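Phenolic acid decarboxylase (Sedimentibacter hydroxybenzoicus, PDB 7AE5) catalyses the reversible, non-oxidative decarboxylation of 4-hydroxybenzoate and 3,4-dihydroxybenzoate, with prenylated FMN and manganese as cofactors, under anaerobic conditions. Local coordinates at residues C[364-369]-C[437-442]; C[339-344]-C[354-359]; C[387-392]-C[442-447]. All blocks are in the same frame, centred on the assembly; numbering follows the deposited sequence.

The three interactions all belong to one mixed beta sheet and the helix and loop that pack on it, in the C-terminal part of this UbiD-family chain, away from the predicted prenylated FMN and manganese sites. Their centres lie close together: about 11 Å between interactions 1 and 2, 10 Å between 1 and 3, and 9 Å between 2 and 3. Interaction 2 is a hairpin whose second strand pairs with strand 384-388, Ile355 O lying 2.8 Å from Val388 N. That strand continues into interaction 3 and also pairs with strand 434-441 of interaction 1, where Ile440 O is 3.0 Å from Val387 N. Interactions 1 and 3 share Ala442 and meet at a rubidium ion, bound by Asp441 O and Thr443 O.

Interaction 1 of 3, residues C[364-369]-C[437-442]; sequences YAKGVA and KMIIDA. With RB (rubidium ion), chain Q.
Ala369 rests its CB on the branch methyl CG2 of Ile439, 3.6 Å away, and this is the apolar, closely fitted end of the contact. Ile439 has CG2 anti to the backbone N and CG1 beside it (chi1 -58°); CD1, at the end of CG1, also comes near Ala369 CB. A turn earlier in the helix, Ala365 brings its CB to 3.1 Å from Asp441 OD1. Alanine suits both positions, since a single methyl lets the helix come close to the strand; the axes of segments 364-369 and 437-441 come within 8.4 Å.

Lys366 makes the looser side. Its extended chain crosses Asp441 at about a right angle, and CE stays 4.0 Å from Asp441 CB. The charges do not pair: Lys366 NZ and Asp441 OD2 are 5.7 Å apart. The ammonium is held instead by Lys412 O and Ser415 OG of its own chain and by Glu418 O of a second subunit, whose Asn419 and Cys420 pack here, so this side is closed by protein rather than open to solvent. Asp441 OD2 accepts from water 1 at 2.6 Å, and that water binds the rubidium ion, as does Asp441 O.

Helix 364-372 thus covers one face of the mixed sheet: Ala365 and Ala369 also touch strand 384-388, Val368 packs on strand 352-357, and Ile439 meets Ile417 of strand 414-421.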
loop_
_atom_site.group_PDB
_atom_site.type_symbol
_atom_site.label_atom_id
_atom_site.label_comp_id
_atom_site.label_asym_id
_atom_site.label_seq_id
_atom_site.Cartn_x
_atom_site.Cartn_y
_atom_site.Cartn_z
ATOM N N TYR C 364 -2.943 -19.968 8.873
ATOM C CA TYR C 364 -4.225 -20.280 9.500
ATOM C C TYR C 364 -4.687 -19.178 10.445
ATOM O O TYR C 364 -5.893 -19.023 10.671
ATOM C CB TYR C 364 -4.114 -21.609 10.245
ATOM C CG TYR C 364 -5.382 -22.103 10.898
ATOM C CD1 TYR C 364 -6.435 -22.598 10.138
ATOM C CD2 TYR C 364 -5.515 -22.103 12.282
ATOM C CE1 TYR C 364 -7.592 -23.063 10.739
ATOM C CE2 TYR C 364 -6.665 -22.566 12.890
ATOM C CZ TYR C 364 -7.700 -23.044 12.115
ATOM O OH TYR C 364 -8.845 -23.506 12.720
ATOM N N ALA C 365 -3.752 -18.407 11.006
ATOM C CA ALA C 365 -4.124 -17.366 11.958
ATOM C C ALA C 365 -4.958 -16.270 11.308
ATOM O O ALA C 365 -5.837 -15.695 11.958
ATOM C CB ALA C 365 -2.874 -16.768 12.597
ATOM N N LYS C 366 -4.696 -15.959 10.038
ATOM C CA LYS C 366 -5.534 -14.985 9.349
ATOM C C LYS C 366 -6.883 -15.584 8.976
ATOM O O LYS C 366 -7.884 -14.862 8.909
ATOM C CB LYS C 366 -4.815 -14.451 8.111
ATOM C CG LYS C 366 -3.540 -13.697 8.444
ATOM C CD LYS C 366 -3.213 -12.639 7.412
ATOM C CE LYS C 366 -2.025 -11.801 7.865
ATOM N NZ LYS C 366 -1.386 -11.052 6.743
ATOM N N GLY C 367 -6.932 -16.893 8.738
ATOM C CA GLY C 367 -8.215 -17.539 8.532
ATOM C C GLY C 367 -9.105 -17.443 9.755
ATOM O O GLY C 367 -10.312 -17.215 9.641
ATOM N N VAL C 368 -8.518 -17.607 10.943
ATOM C CA VAL C 368 -9.278 -17.460 12.181
ATOM C C VAL C 368 -9.828 -16.045 12.299
ATOM O O VAL C 368 -10.974 -15.840 12.719
ATOM C CB VAL C 368 -8.402 -17.831 13.392
ATOM C CG1 VAL C 368 -9.082 -17.427 14.689
ATOM C CG2 VAL C 368 -8.097 -19.319 13.386
ATOM N N ALA C 369 -9.022 -15.048 11.928
ATOM C CA ALA C 369 -9.496 -13.669 11.942
ATOM C C ALA C 369 -10.615 -13.460 10.930
ATOM O O ALA C 369 -11.606 -12.781 11.222
ATOM C CB ALA C 369 -8.338 -12.712 11.667
ATOM N N LYS C 437 -10.511 -2.536 8.421
ATOM C CA LYS C 437 -10.125 -3.533 9.408
ATOM C C LYS C 437 -8.611 -3.690 9.463
ATOM O O LYS C 437 -7.903 -3.475 8.474
ATOM C CB LYS C 437 -10.768 -4.884 9.090
ATOM C CG LYS C 437 -12.277 -4.844 8.921
ATOM C CD LYS C 437 -12.991 -4.588 10.234
ATOM C CE LYS C 437 -14.483 -4.866 10.109
ATOM N NZ LYS C 437 -15.215 -4.570 11.371
ATOM N N MET C 438 -8.117 -4.078 10.638
ATOM C CA MET C 438 -6.703 -4.361 10.842
ATOM C C MET C 438 -6.561 -5.741 11.465
ATOM O O MET C 438 -7.021 -5.970 12.588
ATOM C CB MET C 438 -6.035 -3.302 11.724
ATOM C CG MET C 438 -4.516 -3.327 11.634
ATOM S SD MET C 438 -3.649 -2.219 12.763
ATOM C CE MET C 438 -4.996 -1.572 13.742
ATOM N N ILE C 439 -5.932 -6.653 10.731
ATOM C CA ILE C 439 -5.631 -7.997 11.207
ATOM C C ILE C 439 -4.137 -8.076 11.481
ATOM O O ILE C 439 -3.324 -7.710 10.623
ATOM C CB ILE C 439 -6.056 -9.067 10.186
ATOM C CG1 ILE C 439 -7.550 -8.962 9.882
ATOM C CG2 ILE C 439 -5.705 -10.456 10.689
ATOM C CD1 ILE C 439 -7.992 -9.881 8.762
ATOM N N ILE C 440 -3.776 -8.550 12.669
ATOM C CA ILE C 440 -2.381 -8.674 13.078
ATOM C C ILE C 440 -2.118 -10.136 13.406
ATOM O O ILE C 440 -2.724 -10.690 14.331
ATOM C CB ILE C 440 -2.054 -7.773 14.279
ATOM C CG1 ILE C 440 -2.354 -6.312 13.946
ATOM C CG2 ILE C 440 -0.597 -7.927 14.682
ATOM C CD1 ILE C 440 -2.150 -5.374 15.110
ATOM N N ASP C 441 -1.211 -10.759 12.652
ATOM C CA ASP C 441 -0.880 -12.171 12.837
ATOM C C ASP C 441 0.375 -12.277 13.703
ATOM O O ASP C 441 1.500 -12.444 13.218
ATOM C CB ASP C 441 -0.711 -12.861 11.483
ATOM C CG ASP C 441 -0.205 -14.287 11.612
ATOM O OD1 ASP C 441 -0.400 -14.892 12.688
ATOM O OD2 ASP C 441 0.377 -14.808 10.637
ATOM N N ALA C 442 0.160 -12.201 15.021
ATOM C CA ALA C 442 1.217 -12.339 16.018
ATOM C C ALA C 442 1.537 -13.794 16.334
ATOM O O ALA C 442 1.939 -14.104 17.464
ATOM C CB ALA C 442 0.840 -11.591 17.298
HETATM RB RB RB Q . 3.391 -13.856 12.548
HETATM O O HOH W 1 2.777 -15.619 10.957
#

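Interaction 2 of 3, residues C[339-344]-C[354-359]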
loop_
_atom_site.group_PDB
_atom_site.type_symbol
_atom_site.label_atom_id
_atom_site.label_comp_id
_atom_site.label_asym_id
_atom_site.label_seq_id
_atom_site.Cartn_x
_atom_site.Cartn_y
_atom_site.Cartn_z
ATOM N N GLU C 339 -9.234 -25.443 16.872
ATOM C CA GLU C 339 -7.896 -25.019 17.264
ATOM C C GLU C 339 -7.902 -23.734 18.075
ATOM O O GLU C 339 -6.884 -23.404 18.692
ATOM C CB GLU C 339 -7.034 -24.842 16.020
ATOM C CG GLU C 339 -6.763 -26.145 15.309
ATOM C CD GLU C 339 -7.666 -26.329 14.108
ATOM O OE1 GLU C 339 -7.399 -27.235 13.294
ATOM O OE2 GLU C 339 -8.638 -25.554 13.969
ATOM N N VAL C 340 -9.016 -23.005 18.092
ATOM C CA VAL C 340 -9.085 -21.767 18.853
ATOM C C VAL C 340 -9.099 -22.087 20.341
ATOM O O VAL C 340 -9.895 -22.912 20.811
ATOM C CB VAL C 340 -10.316 -20.951 18.441
ATOM C CG1 VAL C 340 -10.539 -19.808 19.416
ATOM C CG2 VAL C 340 -10.141 -20.424 17.026
ATOM N N VAL C 341 -8.220 -21.429 21.090
ATOM C CA VAL C 341 -8.082 -21.688 22.519
ATOM C C VAL C 341 -8.914 -20.713 23.347
ATOM O O VAL C 341 -9.578 -21.118 24.305
ATOM C CB VAL C 341 -6.589 -21.639 22.905
ATOM C CG1 VAL C 341 -6.412 -21.739 24.406
ATOM C CG2 VAL C 341 -5.831 -22.759 22.210
ATOM N N ALA C 342 -8.903 -19.429 22.994
ATOM C CA ALA C 342 -9.642 -18.425 23.746
ATOM C C ALA C 342 -9.831 -17.182 22.889
ATOM O O ALA C 342 -9.042 -16.912 21.979
ATOM C CB ALA C 342 -8.926 -18.061 25.052
ATOM N N VAL C 343 -10.885 -16.429 23.197
ATOM C CA VAL C 343 -11.183 -15.162 22.537
ATOM C C VAL C 343 -11.300 -14.089 23.611
ATOM O O VAL C 343 -12.099 -14.223 24.546
ATOM C CB VAL C 343 -12.468 -15.237 21.697
ATOM C CG1 VAL C 343 -12.819 -13.860 21.145
ATOM C CG2 VAL C 343 -12.304 -16.240 20.568
ATOM N N ASN C 344 -10.499 -13.034 23.479
ATOM C CA ASN C 344 -10.545 -11.869 24.358
ATOM C C ASN C 344 -11.139 -10.724 23.542
ATOM O O ASN C 344 -10.430 -10.058 22.781
ATOM C CB ASN C 344 -9.151 -11.539 24.893
ATOM C CG ASN C 344 -9.091 -10.203 25.624
ATOM O OD1 ASN C 344 -10.110 -9.556 25.863
ATOM N ND2 ASN C 344 -7.882 -9.791 25.993
ATOM N N ILE C 354 -8.576 -10.164 20.668
ATOM C CA ILE C 354 -7.359 -10.967 20.677
ATOM C C ILE C 354 -7.768 -12.430 20.750
ATOM O O ILE C 354 -8.442 -12.845 21.701
ATOM C CB ILE C 354 -6.430 -10.598 21.845
ATOM C CG1 ILE C 354 -6.315 -9.079 21.972
ATOM C CG2 ILE C 354 -5.058 -11.229 21.654
ATOM C CD1 ILE C 354 -5.503 -8.634 23.152
ATOM N N ILE C 355 -7.365 -13.209 19.747
ATOM C CA ILE C 355 -7.681 -14.630 19.667
ATOM C C ILE C 355 -6.396 -15.423 19.844
ATOM O O ILE C 355 -5.407 -15.179 19.142
ATOM C CB ILE C 355 -8.348 -14.993 18.329
ATOM C CG1 ILE C 355 -9.569 -14.114 18.071
ATOM C CG2 ILE C 355 -8.730 -16.468 18.305
ATOM C CD1 ILE C 355 -9.923 -14.000 16.602
ATOM N N SER C 356 -6.410 -16.371 20.774
ATOM C CA SER C 356 -5.354 -17.368 20.875
ATOM C C SER C 356 -5.815 -18.643 20.189
ATOM O O SER C 356 -6.954 -19.082 20.369
ATOM C CB SER C 356 -4.985 -17.655 22.333
ATOM O OG SER C 356 -6.017 -18.353 23.005
ATOM N N THR C 357 -4.929 -19.232 19.395
ATOM C CA THR C 357 -5.303 -20.411 18.635
ATOM C C THR C 357 -4.064 -21.243 18.353
ATOM O O THR C 357 -2.936 -20.743 18.364
ATOM C CB THR C 357 -5.997 -20.030 17.323
ATOM O OG1 THR C 357 -6.484 -21.212 16.673
ATOM C CG2 THR C 357 -5.022 -19.313 16.406
ATOM N N LYS C 358 -4.295 -22.530 18.113
ATOM C CA LYS C 358 -3.282 -23.376 17.507
ATOM C C LYS C 358 -3.334 -23.184 15.997
ATOM O O LYS C 358 -4.417 -23.158 15.405
ATOM C CB LYS C 358 -3.511 -24.841 17.875
ATOM C CG LYS C 358 -2.296 -25.729 17.654
ATOM C CD LYS C 358 -2.550 -26.774 16.578
ATOM C CE LYS C 358 -1.330 -27.660 16.382
ATOM N NZ LYS C 358 -0.999 -28.429 17.614
ATOM N N VAL C 359 -2.172 -23.023 15.377
ATOM C CA VAL C 359 -2.090 -22.776 13.942
ATOM C C VAL C 359 -2.041 -24.128 13.239
ATOM O O VAL C 359 -1.040 -24.845 13.319
ATOM C CB VAL C 359 -0.875 -21.908 13.588
ATOM C CG1 VAL C 359 -0.891 -21.540 12.112
ATOM C CG2 VAL C 359 -0.855 -20.652 14.445
#
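Glu339 O receives the amide of Lys358 in a nearly straight bond (2.8 Å between Lys358 N and Glu339 O, 171° at the hydrogen), although the donor sits above the carbonyl plane. Glu339 CB turns toward Lys358, 3.2 Å from Lys358 O, but beyond the bend at chi2 the end leads away, and OE1 forms a salt bridge with Arg360.

Val340 follows, opposite Thr357 in an antiparallel non-hydrogen-bonded pair whose CA atoms are 4.0 Å apart. Its CG1 lies 4.0 Å from Ile355 CG2, the first apolar contact on this face.

At Val341 and Ala342 the strand takes an extra residue. Both amides bond to the same acceptor from the same face of its plane, Val341 N at 2.8 Å and Ala342 N at 3.3 Å from Ser356 O, the signature of a classic beta bulge. The helical psi of Val341 (-43°) makes the bulge possible. Ser356 OG, between its own backbone N and carbonyl carbon (chi1 70°), lies 3.3 Å from Val341 CB; serine, with its short side chain, lets OG sit close against it.

Ala342 O then accepts from Ser356 N, and Val343 faces Ile355 with beta-branched side chains that suit a strand. Asn344 and Ile354 form the last pair of these segments, with two backbone bonds, Asn344 N to Ile354 O at 2.7 Å being one. Their side chains lie alongside, while Asn344 ND2 bonds to Pro394 O.

The hairpin's first strand is outermost within the chain; strand 384-388 flanks the second. Helices 323-336 and 364-372 pack on the face bearing Val340 and Ile355, Val343 meeting the former.

Interaction 3 of 3, residues C[387-392]-C[442-447]. With RB (rubidium ion), chain Q.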
loop_
_atom_site.group_PDB
_atom_site.type_symbol
_atom_site.label_atom_id
_atom_site.label_comp_id
_atom_site.label_asym_id
_atom_site.label_seq_id
_atom_site.Cartn_x
_atom_site.Cartn_y
_atom_site.Cartn_z
ATOM N N VAL C 387 -4.105 -12.115 16.578
ATOM C CA VAL C 387 -4.095 -13.564 16.744
ATOM C C VAL C 387 -2.750 -13.972 17.329
ATOM O O VAL C 387 -1.697 -13.603 16.797
ATOM C CB VAL C 387 -4.362 -14.294 15.418
ATOM C CG1 VAL C 387 -4.554 -15.778 15.672
ATOM C CG2 VAL C 387 -5.584 -13.707 14.728
ATOM N N VAL C 388 -2.789 -14.732 18.421
ATOM C CA VAL C 388 -1.592 -15.191 19.109
ATOM C C VAL C 388 -1.630 -16.715 19.191
ATOM O O VAL C 388 -2.648 -17.352 18.913
ATOM C CB VAL C 388 -1.453 -14.569 20.512
ATOM C CG1 VAL C 388 -1.401 -13.047 20.418
ATOM C CG2 VAL C 388 -2.607 -15.011 21.399
ATOM N N ASP C 389 -0.498 -17.294 19.585
ATOM C CA ASP C 389 -0.375 -18.742 19.624
ATOM C C ASP C 389 -1.153 -19.326 20.802
ATOM O O ASP C 389 -1.676 -18.612 21.663
ATOM C CB ASP C 389 1.093 -19.161 19.706
ATOM C CG ASP C 389 1.851 -18.885 18.425
ATOM O OD1 ASP C 389 1.384 -19.331 17.354
ATOM O OD2 ASP C 389 2.917 -18.235 18.489
ATOM N N GLU C 390 -1.202 -20.660 20.835
ATOM C CA GLU C 390 -2.047 -21.360 21.795
ATOM C C GLU C 390 -1.561 -21.181 23.228
ATOM O O GLU C 390 -2.372 -21.191 24.160
ATOM C CB GLU C 390 -2.118 -22.845 21.433
ATOM C CG GLU C 390 -0.802 -23.598 21.594
ATOM C CD GLU C 390 0.051 -23.577 20.335
ATOM O OE1 GLU C 390 -0.237 -22.764 19.429
ATOM O OE2 GLU C 390 1.012 -24.373 20.254
ATOM N N PHE C 391 -0.257 -21.007 23.427
ATOM C CA PHE C 391 0.299 -20.892 24.768
ATOM C C PHE C 391 0.262 -19.470 25.313
ATOM O O PHE C 391 0.578 -19.267 26.489
ATOM C CB PHE C 391 1.745 -21.407 24.791
ATOM C CG PHE C 391 2.638 -20.749 23.780
ATOM C CD1 PHE C 391 2.733 -21.249 22.493
ATOM C CD2 PHE C 391 3.378 -19.627 24.115
ATOM C CE1 PHE C 391 3.553 -20.645 21.560
ATOM C CE2 PHE C 391 4.195 -19.017 23.184
ATOM C CZ PHE C 391 4.278 -19.524 21.903
ATOM N N VAL C 392 -0.112 -18.490 24.499
ATOM C CA VAL C 392 -0.174 -17.100 24.932
ATOM C C VAL C 392 -1.560 -16.820 25.492
ATOM O O VAL C 392 -2.571 -17.059 24.821
ATOM C CB VAL C 392 0.153 -16.145 23.772
ATOM C CG1 VAL C 392 -0.262 -14.722 24.126
ATOM C CG2 VAL C 392 1.631 -16.206 23.437
ATOM N N ALA C 442 0.160 -12.201 15.021
ATOM C CA ALA C 442 1.217 -12.339 16.018
ATOM C C ALA C 442 1.537 -13.794 16.334
ATOM O O ALA C 442 1.939 -14.104 17.464
ATOM C CB ALA C 442 0.840 -11.591 17.298
ATOM N N THR C 443 1.365 -14.697 15.374
ATOM C CA THR C 443 1.668 -16.101 15.593
ATOM C C THR C 443 2.987 -16.494 14.939
ATOM O O THR C 443 3.492 -15.825 14.019
ATOM C CB THR C 443 0.545 -17.004 15.070
ATOM O OG1 THR C 443 0.517 -16.962 13.637
ATOM C CG2 THR C 443 -0.798 -16.563 15.627
ATOM N N THR C 444 3.538 -17.595 15.461
ATOM C CA THR C 444 4.765 -18.195 14.955
ATOM C C THR C 444 4.487 -18.914 13.641
ATOM O O THR C 444 3.522 -19.681 13.556
ATOM C CB THR C 444 5.319 -19.191 15.978
ATOM O OG1 THR C 444 5.474 -18.549 17.251
ATOM C CG2 THR C 444 6.653 -19.750 15.523
ATOM N N PRO C 445 5.294 -18.699 12.605
ATOM C CA PRO C 445 5.058 -19.390 11.332
ATOM C C PRO C 445 5.140 -20.902 11.485
ATOM O O PRO C 445 6.000 -21.431 12.191
ATOM C CB PRO C 445 6.175 -18.859 10.426
ATOM C CG PRO C 445 6.578 -17.553 11.040
ATOM C CD PRO C 445 6.394 -17.722 12.516
ATOM N N VAL C 446 4.222 -21.591 10.823
ATOM C CA VAL C 446 4.266 -23.046 10.706
ATOM C C VAL C 446 4.294 -23.378 9.222
ATOM O O VAL C 446 3.888 -22.555 8.382
ATOM C CB VAL C 446 3.074 -23.719 11.428
ATOM C CG1 VAL C 446 2.909 -23.163 12.832
ATOM C CG2 VAL C 446 1.799 -23.542 10.634
ATOM N N PRO C 447 4.800 -24.554 8.854
ATOM C CA PRO C 447 4.822 -24.950 7.439
ATOM C C PRO C 447 3.446 -24.823 6.811
ATOM O O PRO C 447 2.432 -25.147 7.447
ATOM C CB PRO C 447 5.274 -26.416 7.494
ATOM C CG PRO C 447 6.132 -26.484 8.708
ATOM C CD PRO C 447 5.565 -25.490 9.700
HETATM RB RB RB Q . 3.391 -13.856 12.548
HETATM O O HOH W 2 1.940 -15.835 19.728
HETATM O O HOH W 3 2.324 -21.358 15.511
HETATM O O HOH W 1 2.777 -15.619 10.957
#
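Asp389 reaches Thr444 with both carboxylate oxygens. From CB, CG lies beside the residue's own backbone N and anti to its carbonyl carbon (chi1 -70°), and the two oxygens beyond it face the loop after strand 434-441. CG lies 3.6 Å from Thr444 N. OD1 comes 3.4 Å from Thr443 CB, has a weak bond from Thr444 N, and accepts from water 3, which also donates to Thr444 O. OD2 is gripped more firmly: Thr444 OG1 donates to it over 2.9 Å, approaching on the syn side but 30° out of the carboxylate plane, and Thr444 N bonds to its syn lone pair at 3.2 Å. Water 2 adds a third donor to OD2. That water also accepts from Asp389 N and donates to Ala442 O at 2.8 Å, bridging both backbones.

Beside this polar patch methyl groups pack on the end of strand 384-388, against Val387 O as well as the valine side chains. Thr443 CG2 lies 3.8 Å from Val387 CG1, and Val388 CG1 is 4.1 Å from Ala442 CB. Threonine suits position 443 because it offers a methyl to the valine, while a small alanine fits beside Val388 and helix 397-407, whose Leu404 it also touches. Asp389 itself opens a type I beta turn ending at Val392.

Thr444 OG1, bonded to Arg407 NH2 as well, links Asp389 to that guanidinium. Thr443 O binds the rubidium ion at 2.5 Å, with Asp441 O, Arg407 O, Asp413 OD1 and water 1 among its other ligands. One peptide group therefore has its carbonyl on a cation and its N-H on a carboxylate, two influences that would polarise it in the same sense, and so many donors probably keep Asp389 ionised.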